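Local coordinates for transcription antitermination protein NusB (Aquifex aeolicus, PDB 3R2C) that binds boxA RNA together with ribosomal protein S10 (NusE) and is probably required for antitermination during transcription of ribosomal RNA genes, at residues A[61-65]-A[85-90]; A[6-10]-A[35-39]; A[64-68]-A[129-133]; A[13-17]-A[31-36]. Residue numbers count along the deposited sequence, not the author numbering.

Contact 1 (A[61-65]-A[85-90])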
loop_
_atom_site.group_PDB
_atom_site.type_symbol
_atom_site.label_atom_id
_atom_site.label_comp_id
_atom_site.label_asym_id
_atom_site.label_seq_id
_atom_site.Cartn_x
_atom_site.Cartn_y
_atom_site.Cartn_z
ATOM N N ILE A 61 8.500 12.632 5.079
ATOM C CA ILE A 61 8.772 11.598 4.070
ATOM C C ILE A 61 8.145 11.998 2.720
ATOM O O ILE A 61 8.780 11.930 1.675
ATOM C CB ILE A 61 8.245 10.226 4.550
ATOM C CG1 ILE A 61 9.171 9.689 5.655
ATOM C CG2 ILE A 61 8.144 9.238 3.386
ATOM C CD1 ILE A 61 8.629 8.482 6.406
ATOM N N ASP A 62 6.904 12.459 2.758
ATOM C CA ASP A 62 6.210 12.865 1.540
ATOM C C ASP A 62 6.915 14.062 0.877
ATOM O O ASP A 62 6.997 14.151 -0.341
ATOM C CB ASP A 62 4.740 13.197 1.862
ATOM C CG ASP A 62 3.881 11.928 2.060
ATOM O OD1 ASP A 62 4.438 10.805 2.004
ATOM O OD2 ASP A 62 2.651 12.046 2.277
ATOM N N SER A 63 7.406 14.985 1.689
ATOM C CA SER A 63 8.147 16.137 1.172
ATOM C C SER A 63 9.460 15.706 0.512
ATOM O O SER A 63 9.841 16.206 -0.552
ATOM C CB SER A 63 8.434 17.111 2.313
ATOM O OG SER A 63 9.257 18.169 1.879
ATOM N N ILE A 64 10.172 14.790 1.155
ATOM C CA ILE A 64 11.428 14.294 0.596
ATOM C C ILE A 64 11.177 13.631 -0.758
ATOM O O ILE A 64 11.907 13.845 -1.715
ATOM C CB ILE A 64 12.089 13.291 1.541
ATOM C CG1 ILE A 64 12.678 14.045 2.740
ATOM C CG2 ILE A 64 13.153 12.481 0.796
ATOM C CD1 ILE A 64 12.985 13.168 3.918
ATOM N N ILE A 65 10.124 12.833 -0.834
ATOM C CA ILE A 65 9.758 12.182 -2.083
ATOM C C ILE A 65 9.406 13.232 -3.145
ATOM O O ILE A 65 9.895 13.169 -4.266
ATOM C CB ILE A 65 8.578 11.205 -1.857
ATOM C CG1 ILE A 65 9.056 9.987 -1.036
ATOM C CG2 ILE A 65 7.969 10.762 -3.183
ATOM C CD1 ILE A 65 7.890 9.161 -0.456
ATOM N N LEU A 85 7.577 3.698 -1.700
ATOM C CA LEU A 85 8.530 4.795 -1.536
ATOM C C LEU A 85 8.535 5.314 -0.099
ATOM O O LEU A 85 9.581 5.636 0.438
ATOM C CB LEU A 85 8.241 5.953 -2.517
ATOM C CG LEU A 85 8.768 5.698 -3.945
ATOM C CD1 LEU A 85 8.179 6.688 -4.959
ATOM C CD2 LEU A 85 10.292 5.736 -3.971
ATOM N N ARG A 86 7.374 5.395 0.531
ATOM C CA ARG A 86 7.334 5.890 1.897
ATOM C C ARG A 86 8.118 4.943 2.791
ATOM O O ARG A 86 8.861 5.366 3.678
ATOM C CB ARG A 86 5.894 6.004 2.391
ATOM C CG ARG A 86 5.163 7.258 1.888
ATOM C CD ARG A 86 3.633 7.074 1.936
ATOM N NE ARG A 86 2.942 8.357 1.855
ATOM C CZ ARG A 86 1.634 8.508 1.694
ATOM N NH1 ARG A 86 0.836 7.453 1.559
ATOM N NH2 ARG A 86 1.122 9.723 1.666
ATOM N N LEU A 87 7.944 3.653 2.549
ATOM C CA LEU A 87 8.608 2.648 3.356
ATOM C C LEU A 87 10.121 2.694 3.119
ATOM O O LEU A 87 10.914 2.617 4.067
ATOM C CB LEU A 87 8.041 1.265 3.018
ATOM C CG LEU A 87 8.681 0.087 3.757
ATOM C CD1 LEU A 87 8.541 0.260 5.267
ATOM C CD2 LEU A 87 8.054 -1.237 3.291
ATOM N N GLY A 88 10.525 2.814 1.854
ATOM C CA GLY A 88 11.939 2.877 1.507
ATOM C C GLY A 88 12.601 4.072 2.181
ATOM O O GLY A 88 13.696 3.975 2.718
ATOM N N VAL A 89 11.930 5.209 2.175
ATOM C CA VAL A 89 12.517 6.407 2.773
ATOM C C VAL A 89 12.623 6.251 4.292
ATOM O O VAL A 89 13.627 6.623 4.889
ATOM C CB VAL A 89 11.716 7.668 2.411
ATOM C CG1 VAL A 89 12.154 8.873 3.289
ATOM C CG2 VAL A 89 11.887 7.979 0.931
ATOM N N ALA A 90 11.577 5.713 4.912
ATOM C CA ALA A 90 11.575 5.501 6.353
ATOM C C ALA A 90 12.773 4.639 6.767
ATOM O O ALA A 90 13.451 4.944 7.751
ATOM C CB ALA A 90 10.268 4.850 6.806
#
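Segments 61-65 and 85-90, of helices 58-66 and 79-94, cross nearly at right angles: their axes come within 9.8 Å, with 102° between their directions. Ile61 and Ile65, one turn apart, are the bumps. Ile61 sits over Arg86, its CG2 3.8 Å from Arg86 CA, and from there its CG1 reaches to 3.9 Å from Val89 CG1 and its CD1 to 4.0 Å from Ala90 CB. Ile65 drops its CD1 beside Leu85 CB at 3.8 Å and Arg86 N at 3.9 Å. Val89 answers from the other helix, with CG1 on Ile61 and CG2 4.0 Å from Ile65 CG1, so it fills the dip between the two isoleucines; Ile64 CD1 only brushes Val89 CG1 at 4.4 Å. One flank is closed by a two-pronged salt bridge, Arg86 NE to Asp62 OD1 at 2.9 Å and Arg86 NH2 to Asp62 OD2 at 2.8 Å, while Arg86 NH1 bonds to Asn83 in its own helix. Around this buried joint, Ile130 of helix 117-137 packs on Ile64 and Ile65, Phe94 covers Ile61 and Val89, and Leu87, pointing away, meets helix 3-21.

Contact 2 (A[6-10]-A[35-39]). With nucleotides of chain E.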
loop_
_atom_site.group_PDB
_atom_site.type_symbol
_atom_site.label_atom_id
_atom_site.label_comp_id
_atom_site.label_asym_id
_atom_site.label_seq_id
_atom_site.Cartn_x
_atom_site.Cartn_y
_atom_site.Cartn_z
ATOM N N GLY A 6 10.227 -10.207 4.983
ATOM C CA GLY A 6 8.843 -10.398 5.379
ATOM C C GLY A 6 8.308 -9.207 6.164
ATOM O O GLY A 6 7.151 -8.821 6.008
ATOM N N ALA A 7 9.144 -8.616 7.008
ATOM C CA ALA A 7 8.703 -7.476 7.827
ATOM C C ALA A 7 8.388 -6.262 6.949
ATOM O O ALA A 7 7.452 -5.511 7.228
ATOM C CB ALA A 7 9.769 -7.121 8.848
ATOM N N ARG A 8 9.172 -6.076 5.893
ATOM C CA ARG A 8 8.916 -5.007 4.924
ATOM C C ARG A 8 7.606 -5.236 4.168
ATOM O O ARG A 8 6.871 -4.285 3.894
ATOM C CB ARG A 8 10.091 -4.886 3.951
ATOM C CG ARG A 8 11.321 -4.312 4.634
ATOM C CD ARG A 8 12.595 -4.458 3.789
ATOM N NE ARG A 8 13.768 -4.078 4.580
ATOM C CZ ARG A 8 14.867 -4.817 4.715
ATOM N NH1 ARG A 8 14.990 -5.979 4.063
ATOM N NH2 ARG A 8 15.857 -4.384 5.482
ATOM N N ASP A 9 7.302 -6.487 3.835
ATOM C CA ASP A 9 6.007 -6.780 3.228
ATOM C C ASP A 9 4.848 -6.424 4.183
ATOM O O ASP A 9 3.862 -5.792 3.784
ATOM C CB ASP A 9 5.914 -8.249 2.809
ATOM C CG ASP A 9 4.516 -8.620 2.303
ATOM O OD1 ASP A 9 4.192 -8.285 1.144
ATOM O OD2 ASP A 9 3.730 -9.229 3.065
ATOM N N THR A 10 4.969 -6.812 5.448
ATOM C CA THR A 10 3.946 -6.459 6.436
ATOM C C THR A 10 3.760 -4.950 6.522
ATOM O O THR A 10 2.633 -4.449 6.483
ATOM C CB THR A 10 4.322 -7.003 7.825
ATOM O OG1 THR A 10 4.367 -8.434 7.763
ATOM C CG2 THR A 10 3.316 -6.562 8.878
ATOM N N GLU A 35 -3.838 -11.640 9.652
ATOM C CA GLU A 35 -4.038 -12.248 8.337
ATOM C C GLU A 35 -2.823 -13.028 7.857
ATOM O O GLU A 35 -2.968 -14.066 7.217
ATOM C CB GLU A 35 -4.381 -11.185 7.297
ATOM C CG GLU A 35 -5.779 -10.621 7.459
ATOM C CD GLU A 35 -5.927 -9.272 6.795
ATOM O OE1 GLU A 35 -4.998 -8.884 6.059
ATOM O OE2 GLU A 35 -6.956 -8.597 7.016
ATOM N N LYS A 36 -1.627 -12.517 8.153
ATOM C CA LYS A 36 -0.392 -13.182 7.761
ATOM C C LYS A 36 0.083 -14.158 8.830
ATOM O O LYS A 36 1.108 -14.813 8.663
ATOM C CB LYS A 36 0.718 -12.155 7.514
ATOM C CG LYS A 36 0.496 -11.263 6.312
ATOM C CD LYS A 36 1.681 -10.322 6.117
ATOM C CE LYS A 36 2.856 -11.046 5.479
ATOM N NZ LYS A 36 4.102 -10.249 5.570
ATOM N N ASN A 37 -0.648 -14.235 9.934
ATOM C CA ASN A 37 -0.263 -15.088 11.048
ATOM C C ASN A 37 1.202 -14.870 11.432
ATOM O O ASN A 37 1.977 -15.825 11.521
ATOM C CB ASN A 37 -0.520 -16.563 10.700
ATOM C CG ASN A 37 -0.583 -17.456 11.933
ATOM O OD1 ASN A 37 -0.839 -16.989 13.045
ATOM N ND2 ASN A 37 -0.358 -18.750 11.737
ATOM N N ILE A 38 1.581 -13.610 11.646
ATOM C CA ILE A 38 2.907 -13.293 12.146
ATOM C C ILE A 38 2.987 -13.804 13.581
ATOM O O ILE A 38 2.125 -13.504 14.410
ATOM C CB ILE A 38 3.200 -11.777 12.129
ATOM C CG1 ILE A 38 2.972 -11.179 10.733
ATOM C CG2 ILE A 38 4.630 -11.499 12.592
ATOM C CD1 ILE A 38 3.776 -11.835 9.634
ATOM N N LYS A 39 4.019 -14.583 13.869
ATOM C CA LYS A 39 4.150 -15.220 15.170
ATOM C C LYS A 39 5.582 -15.151 15.707
ATOM O O LYS A 39 5.856 -15.662 16.788
ATOM C CB LYS A 39 3.711 -16.680 15.058
ATOM C CG LYS A 39 3.998 -17.263 13.682
ATOM C CD LYS A 39 4.349 -18.738 13.694
ATOM C CE LYS A 39 5.221 -19.054 12.481
ATOM N NZ LYS A 39 5.486 -20.503 12.268
ATOM O "O5'" G E 1 21.012 -14.916 4.213
ATOM C "C5'" G E 1 20.246 -15.670 3.280
ATOM C "C4'" G E 1 20.079 -14.932 1.977
ATOM O "O4'" G E 1 19.239 -13.759 2.194
ATOM C "C3'" G E 1 21.365 -14.396 1.360
ATOM O "O3'" G E 1 21.157 -14.293 -0.045
ATOM C "C2'" G E 1 21.436 -12.998 1.981
ATOM O "O2'" G E 1 22.285 -12.083 1.320
ATOM C "C1'" G E 1 19.966 -12.589 1.888
ATOM N N9 G E 1 19.545 -11.540 2.815
ATOM C C8 G E 1 19.941 -11.184 4.086
ATOM N N7 G E 1 19.242 -10.177 4.560
ATOM C C5 G E 1 18.339 -9.867 3.550
ATOM C C6 G E 1 17.320 -8.873 3.442
ATOM O O6 G E 1 17.005 -8.026 4.268
ATOM N N1 G E 1 16.638 -8.927 2.228
ATOM C C2 G E 1 16.919 -9.825 1.230
ATOM N N2 G E 1 16.196 -9.765 0.109
ATOM N N3 G E 1 17.865 -10.738 1.313
ATOM C C4 G E 1 18.524 -10.699 2.482
#
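The ammonium group of Lys36 makes the strongest links here. Its NZ forms a salt bridge with Asp9 OD2 at 2.7 Å and donates a second hydrogen bond to Thr10 OG1 at 2.9 Å, so one lysine ties the last turn of helix 25-36 to two consecutive residues near the start of helix 3-21. Gly6 O lies 3.4 Å from Lys36 NZ, but at a poor angle for bonding. The other carboxylate oxygen of Asp9, OD1, is held by Tyr114 of helix 100-114. Packing between the segments is slight: Ile38 CD1 comes to 3.9 Å from Thr10 OG1, and Ile38 also rests on Tyr44 of helix 41-56. Arg8 has its CA-to-CB bond directed away from segment 35-39, and at the far end of its side chain NH1 donates to O6 of G1 of chain E at 2.9 Å, while Glu91, Glu99 and Asp106 hold the guanidinium with salt bridges. The same helical turn therefore touches helix 25-36 by one flank and boxA RNA by another. Beyond Lys36 the chain leaves the helix through Asn37, whose phi is +49°. It is the C-prime residue of a Schellman motif, the classic helix C-terminal stop, and it turns the chain so that Ile38 points back at helix 3-21, within the all-helical NusB fold.

Contact 3 (A[64-68]-A[129-133]). With nucleotides of chain E.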
loop_
_atom_site.group_PDB
_atom_site.type_symbol
_atom_site.label_atom_id
_atom_site.label_comp_id
_atom_site.label_asym_id
_atom_site.label_seq_id
_atom_site.Cartn_x
_atom_site.Cartn_y
_atom_site.Cartn_z
ATOM N N ILE A 64 10.172 14.790 1.155
ATOM C CA ILE A 64 11.428 14.294 0.596
ATOM C C ILE A 64 11.177 13.631 -0.758
ATOM O O ILE A 64 11.907 13.845 -1.715
ATOM C CB ILE A 64 12.089 13.291 1.541
ATOM C CG1 ILE A 64 12.678 14.045 2.740
ATOM C CG2 ILE A 64 13.153 12.481 0.796
ATOM C CD1 ILE A 64 12.985 13.168 3.918
ATOM N N ILE A 65 10.124 12.833 -0.834
ATOM C CA ILE A 65 9.758 12.182 -2.083
ATOM C C ILE A 65 9.406 13.232 -3.145
ATOM O O ILE A 65 9.895 13.169 -4.266
ATOM C CB ILE A 65 8.578 11.205 -1.857
ATOM C CG1 ILE A 65 9.056 9.987 -1.036
ATOM C CG2 ILE A 65 7.969 10.762 -3.183
ATOM C CD1 ILE A 65 7.890 9.161 -0.456
ATOM N N GLU A 66 8.576 14.208 -2.780
ATOM C CA GLU A 66 8.130 15.220 -3.739
ATOM C C GLU A 66 9.279 16.058 -4.295
ATOM O O GLU A 66 9.258 16.448 -5.457
ATOM C CB GLU A 66 7.066 16.128 -3.107
ATOM C CG GLU A 66 5.669 15.538 -3.192
ATOM C CD GLU A 66 4.585 16.507 -2.736
ATOM O OE1 GLU A 66 4.924 17.528 -2.096
ATOM O OE2 GLU A 66 3.394 16.246 -3.018
ATOM N N LYS A 67 10.281 16.328 -3.468
ATOM C CA LYS A 67 11.461 17.053 -3.926
ATOM C C LYS A 67 12.109 16.392 -5.145
ATOM O O LYS A 67 12.801 17.057 -5.910
ATOM C CB LYS A 67 12.480 17.185 -2.797
ATOM C CG LYS A 67 13.681 18.052 -3.141
ATOM C CD LYS A 67 14.403 18.515 -1.882
ATOM C CE LYS A 67 15.427 19.603 -2.189
ATOM N NZ LYS A 67 16.098 20.111 -0.956
ATOM N N HIS A 68 11.885 15.091 -5.330
ATOM C CA HIS A 68 12.497 14.369 -6.442
ATOM C C HIS A 68 11.482 13.892 -7.463
ATOM O O HIS A 68 11.783 13.022 -8.261
ATOM C CB HIS A 68 13.316 13.176 -5.917
ATOM C CG HIS A 68 14.436 13.589 -5.022
ATOM N ND1 HIS A 68 15.695 13.894 -5.498
ATOM C CD2 HIS A 68 14.480 13.808 -3.683
ATOM C CE1 HIS A 68 16.467 14.270 -4.493
ATOM N NE2 HIS A 68 15.752 14.225 -3.381
ATOM N N ALA A 129 17.603 8.380 -6.363
ATOM C CA ALA A 129 17.879 9.812 -6.312
ATOM C C ALA A 129 17.735 10.348 -4.887
ATOM O O ALA A 129 18.555 11.140 -4.426
ATOM C CB ALA A 129 16.941 10.562 -7.248
ATOM N N ILE A 130 16.689 9.919 -4.187
ATOM C CA ILE A 130 16.470 10.352 -2.817
ATOM C C ILE A 130 17.669 9.940 -1.978
ATOM O O ILE A 130 18.196 10.730 -1.194
ATOM C CB ILE A 130 15.195 9.706 -2.210
ATOM C CG1 ILE A 130 13.939 10.327 -2.824
ATOM C CG2 ILE A 130 15.171 9.881 -0.681
ATOM C CD1 ILE A 130 12.662 9.528 -2.523
ATOM N N TYR A 131 18.098 8.694 -2.153
ATOM C CA TYR A 131 19.182 8.150 -1.350
ATOM C C TYR A 131 20.513 8.856 -1.645
ATOM O O TYR A 131 21.302 9.105 -0.740
ATOM C CB TYR A 131 19.333 6.642 -1.588
ATOM C CG TYR A 131 20.250 5.988 -0.586
ATOM C CD1 TYR A 131 19.985 6.075 0.776
ATOM C CD2 TYR A 131 21.382 5.287 -0.995
ATOM C CE1 TYR A 131 20.818 5.487 1.705
ATOM C CE2 TYR A 131 22.227 4.693 -0.068
ATOM C CZ TYR A 131 21.932 4.793 1.280
ATOM O OH TYR A 131 22.764 4.211 2.211
ATOM N N LYS A 132 20.774 9.183 -2.899
ATOM C CA LYS A 132 22.056 9.800 -3.219
ATOM C C LYS A 132 22.116 11.229 -2.686
ATOM O O LYS A 132 23.170 11.695 -2.261
ATOM C CB LYS A 132 22.340 9.763 -4.719
ATOM C CG LYS A 132 23.257 8.612 -5.121
ATOM C CD LYS A 132 22.496 7.308 -5.259
ATOM C CE LYS A 132 22.362 6.909 -6.717
ATOM N NZ LYS A 132 21.762 7.977 -7.564
ATOM N N ALA A 133 20.979 11.913 -2.692
ATOM C CA ALA A 133 20.906 13.262 -2.154
ATOM C C ALA A 133 21.091 13.237 -0.636
ATOM O O ALA A 133 21.732 14.113 -0.074
ATOM C CB ALA A 133 19.591 13.909 -2.531
ATOM P P U E 7 15.769 6.295 -14.454
ATOM O OP1 U E 7 15.609 5.521 -15.702
ATOM O OP2 U E 7 16.777 7.377 -14.399
ATOM O "O5'" U E 7 14.356 6.847 -13.979
ATOM C "C5'" U E 7 13.193 6.042 -14.076
ATOM C "C4'" U E 7 11.947 6.831 -13.749
ATOM O "O4'" U E 7 12.126 7.519 -12.476
ATOM C "C3'" U E 7 11.573 7.910 -14.766
ATOM O "O3'" U E 7 10.154 8.022 -14.834
ATOM C "C2'" U E 7 12.133 9.172 -14.139
ATOM O "O2'" U E 7 11.506 10.361 -14.570
ATOM C "C1'" U E 7 11.879 8.899 -12.659
ATOM N N1 U E 7 12.752 9.662 -11.752
ATOM C C2 U E 7 12.143 10.703 -11.079
ATOM O O2 U E 7 10.959 10.980 -11.199
ATOM N N3 U E 7 12.972 11.407 -10.255
ATOM C C4 U E 7 14.311 11.192 -10.035
ATOM O O4 U E 7 14.885 11.939 -9.246
ATOM C C5 U E 7 14.881 10.107 -10.778
ATOM C C6 U E 7 14.097 9.393 -11.599
#
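This contact borders a boxA-binding site, where the end of helix 58-66 meets helix 117-137 and a uracil docks against both. U7 of chain E donates from N3 to the backbone His68 O at 2.8 Å, and its O4 lies 3.2 Å from Ala129 CB, so the base spans the junction of the two segments. Behind it, the imidazole of His68 lies against helix 117-137. Ile130 CA sits 4.1 Å from the ring centroid and 15° off its normal, a CH-pi contact over the face, while His68 CD2 is 3.6 Å from Ile130 CG1 and His68 CE1 is 3.7 Å from Ala133 CB. Deeper in, Ile130 carries the packing onward: its CG2 meets Ile64 CG2 at 3.6 Å and its CD1 meets Ile65 CG1 at 3.9 Å. Val89 and Ile93 of helix 79-94 back the same side chain. On a different flank of helix 117-137, Tyr131 and Lys132 pack on uracil bases of the bound RNA. The two protein segments are joined by apolar and CH-pi contacts without hydrogen bonds between them, whereas the RNA base takes a directional bond to a main-chain carbonyl. That carbonyl reads the N3-H of a uracil, a donor that cytosine lacks at this position, and so can contribute to recognition of the base through the backbone.

Contact 4 (A[13-17]-A[31-36])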
loop_
_atom_site.group_PDB
_atom_site.type_symbol
_atom_site.label_atom_id
_atom_site.label_comp_id
_atom_site.label_asym_id
_atom_site.label_seq_id
_atom_site.Cartn_x
_atom_site.Cartn_y
_atom_site.Cartn_z
ATOM N N LEU A 13 2.060 -3.439 3.474
ATOM C CA LEU A 13 0.629 -3.730 3.460
ATOM C C LEU A 13 -0.113 -2.788 4.394
ATOM O O LEU A 13 -1.227 -2.339 4.084
ATOM C CB LEU A 13 0.353 -5.192 3.853
ATOM C CG LEU A 13 0.898 -6.212 2.838
ATOM C CD1 LEU A 13 0.590 -7.649 3.250
ATOM C CD2 LEU A 13 0.345 -5.939 1.435
ATOM N N VAL A 14 0.499 -2.483 5.534
ATOM C CA VAL A 14 -0.140 -1.584 6.485
ATOM C C VAL A 14 -0.224 -0.160 5.927
ATOM O O VAL A 14 -1.282 0.446 5.982
ATOM C CB VAL A 14 0.515 -1.635 7.887
ATOM C CG1 VAL A 14 -0.106 -0.577 8.818
ATOM C CG2 VAL A 14 0.331 -3.048 8.506
ATOM N N LEU A 15 0.872 0.352 5.370
ATOM C CA LEU A 15 0.883 1.689 4.792
ATOM C C LEU A 15 -0.100 1.779 3.625
ATOM O O LEU A 15 -0.791 2.772 3.476
ATOM C CB LEU A 15 2.301 2.060 4.317
ATOM C CG LEU A 15 3.344 2.178 5.438
ATOM C CD1 LEU A 15 4.743 2.531 4.891
ATOM C CD2 LEU A 15 2.906 3.216 6.483
ATOM N N TYR A 16 -0.152 0.733 2.807
ATOM C CA TYR A 16 -1.064 0.668 1.670
ATOM C C TYR A 16 -2.514 0.765 2.163
ATOM O O TYR A 16 -3.299 1.588 1.672
ATOM C CB TYR A 16 -0.787 -0.619 0.878
ATOM C CG TYR A 16 -1.792 -0.998 -0.205
ATOM C CD1 TYR A 16 -1.723 -0.445 -1.481
ATOM C CD2 TYR A 16 -2.779 -1.939 0.044
ATOM C CE1 TYR A 16 -2.628 -0.812 -2.476
ATOM C CE2 TYR A 16 -3.675 -2.315 -0.936
ATOM C CZ TYR A 16 -3.600 -1.746 -2.191
ATOM O OH TYR A 16 -4.517 -2.115 -3.151
ATOM N N ARG A 17 -2.866 -0.029 3.170
ATOM C CA ARG A 17 -4.216 0.032 3.737
ATOM C C ARG A 17 -4.535 1.363 4.394
ATOM O O ARG A 17 -5.664 1.858 4.320
ATOM C CB ARG A 17 -4.405 -1.065 4.778
ATOM C CG ARG A 17 -4.933 -2.322 4.180
ATOM C CD ARG A 17 -4.879 -3.470 5.159
ATOM N NE ARG A 17 -4.715 -4.720 4.437
ATOM C CZ ARG A 17 -4.993 -5.915 4.937
ATOM N NH1 ARG A 17 -5.470 -6.027 6.165
ATOM N NH2 ARG A 17 -4.815 -6.986 4.184
ATOM N N GLU A 31 -4.631 -5.976 12.087
ATOM C CA GLU A 31 -5.309 -6.733 11.030
ATOM C C GLU A 31 -4.321 -7.520 10.161
ATOM O O GLU A 31 -4.534 -8.701 9.862
ATOM C CB GLU A 31 -6.117 -5.810 10.114
ATOM C CG GLU A 31 -7.433 -5.338 10.667
ATOM C CD GLU A 31 -8.188 -4.449 9.677
ATOM O OE1 GLU A 31 -7.783 -4.371 8.494
ATOM O OE2 GLU A 31 -9.186 -3.832 10.086
ATOM N N VAL A 32 -3.248 -6.863 9.733
ATOM C CA VAL A 32 -2.294 -7.521 8.840
ATOM C C VAL A 32 -1.556 -8.662 9.546
ATOM O O VAL A 32 -1.341 -9.724 8.964
ATOM C CB VAL A 32 -1.294 -6.514 8.233
ATOM C CG1 VAL A 32 -0.210 -7.253 7.442
ATOM C CG2 VAL A 32 -2.034 -5.520 7.333
ATOM N N VAL A 33 -1.174 -8.440 10.799
ATOM C CA VAL A 33 -0.473 -9.454 11.581
ATOM C C VAL A 33 -1.341 -10.713 11.706
ATOM O O VAL A 33 -0.861 -11.844 11.546
ATOM C CB VAL A 33 -0.093 -8.905 12.986
ATOM C CG1 VAL A 33 0.197 -10.039 13.970
ATOM C CG2 VAL A 33 1.104 -7.945 12.885
ATOM N N GLU A 34 -2.626 -10.531 11.968
ATOM C CA GLU A 34 -3.529 -11.678 12.080
ATOM C C GLU A 34 -3.723 -12.391 10.743
ATOM O O GLU A 34 -3.759 -13.610 10.699
ATOM C CB GLU A 34 -4.877 -11.243 12.654
ATOM C CG GLU A 34 -4.754 -10.650 14.054
ATOM C CD GLU A 34 -6.100 -10.394 14.710
ATOM O OE1 GLU A 34 -7.140 -10.681 14.073
ATOM O OE2 GLU A 34 -6.113 -9.907 15.864
ATOM N N GLU A 35 -3.838 -11.640 9.652
ATOM C CA GLU A 35 -4.038 -12.248 8.337
ATOM C C GLU A 35 -2.823 -13.028 7.857
ATOM O O GLU A 35 -2.968 -14.066 7.217
ATOM C CB GLU A 35 -4.381 -11.185 7.297
ATOM C CG GLU A 35 -5.779 -10.621 7.459
ATOM C CD GLU A 35 -5.927 -9.272 6.795
ATOM O OE1 GLU A 35 -4.998 -8.884 6.059
ATOM O OE2 GLU A 35 -6.956 -8.597 7.016
ATOM N N LYS A 36 -1.627 -12.517 8.153
ATOM C CA LYS A 36 -0.392 -13.182 7.761
ATOM C C LYS A 36 0.083 -14.158 8.830
ATOM O O LYS A 36 1.108 -14.813 8.663
ATOM C CB LYS A 36 0.718 -12.155 7.514
ATOM C CG LYS A 36 0.496 -11.263 6.312
ATOM C CD LYS A 36 1.681 -10.322 6.117
ATOM C CE LYS A 36 2.856 -11.046 5.479
ATOM N NZ LYS A 36 4.102 -10.249 5.570
#
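Arg17 brings the polar end of this contact, and Glu35 is its main partner across the two segments. Arg17 NH2 donates to Glu35 OE1 at 2.7 Å, and Arg17 NH1 to the same OE1 at 2.9 Å and to Glu35 OE2 at 3.1 Å, so both oxygens of one carboxylate are engaged. Glu31, one turn earlier, adds a long ion pair, its OE1 3.7 Å from Arg17 NH1; its stronger partner is Arg21. S10 extends the network: a basic side chain of that chain makes a salt bridge to Glu35 OE2, and the S10 backbone accepts a weak hydrogen bond from Arg17 NE. Tyr16 OH is also satisfied there, by an acidic side chain of S10. Lys36 has its amine committed to Asp9 and Thr10, and here offers only its chain, with CD 4.1 Å from Leu13 CD1. Below the charges Val32 forms the apolar centre: its CG2 touches Val14 CG2 at 3.6 Å and lies over one face of the Arg17 guanidinium, 3.7 Å from NH1, while its CG1 is 4.2 Å from Leu13 CB. The segment axes approach to 10.8 Å, with 130° between their directions, obliquely antiparallel. These are consecutive helices, 3-21 and 25-36, forming a helical hairpin whose salt-bridge network is part of the NusB surface bound by S10.

Along the chain, contacts 4 and 2 close before contacts 1 and 3 open on helix 58-66, where they share Ile64 and Ile65. Contacts 2 and 4 lie 7 Å apart by their centres, both join helix 3-21 to helix 25-36, and they share Glu35 and Lys36. Contacts 1 and 3, with centres 8 Å apart, also meet where Val89 packs on Ile130. The pairs occupy opposite sides of the chain's centre, with contacts 2 and 3 about 28 Å apart between centres. Leu87 bridges the gap, packing on Arg8 and Leu15 of helix 3-21. S10 meets the hairpin side, while RNA touches both sides, at contacts 2 and 3.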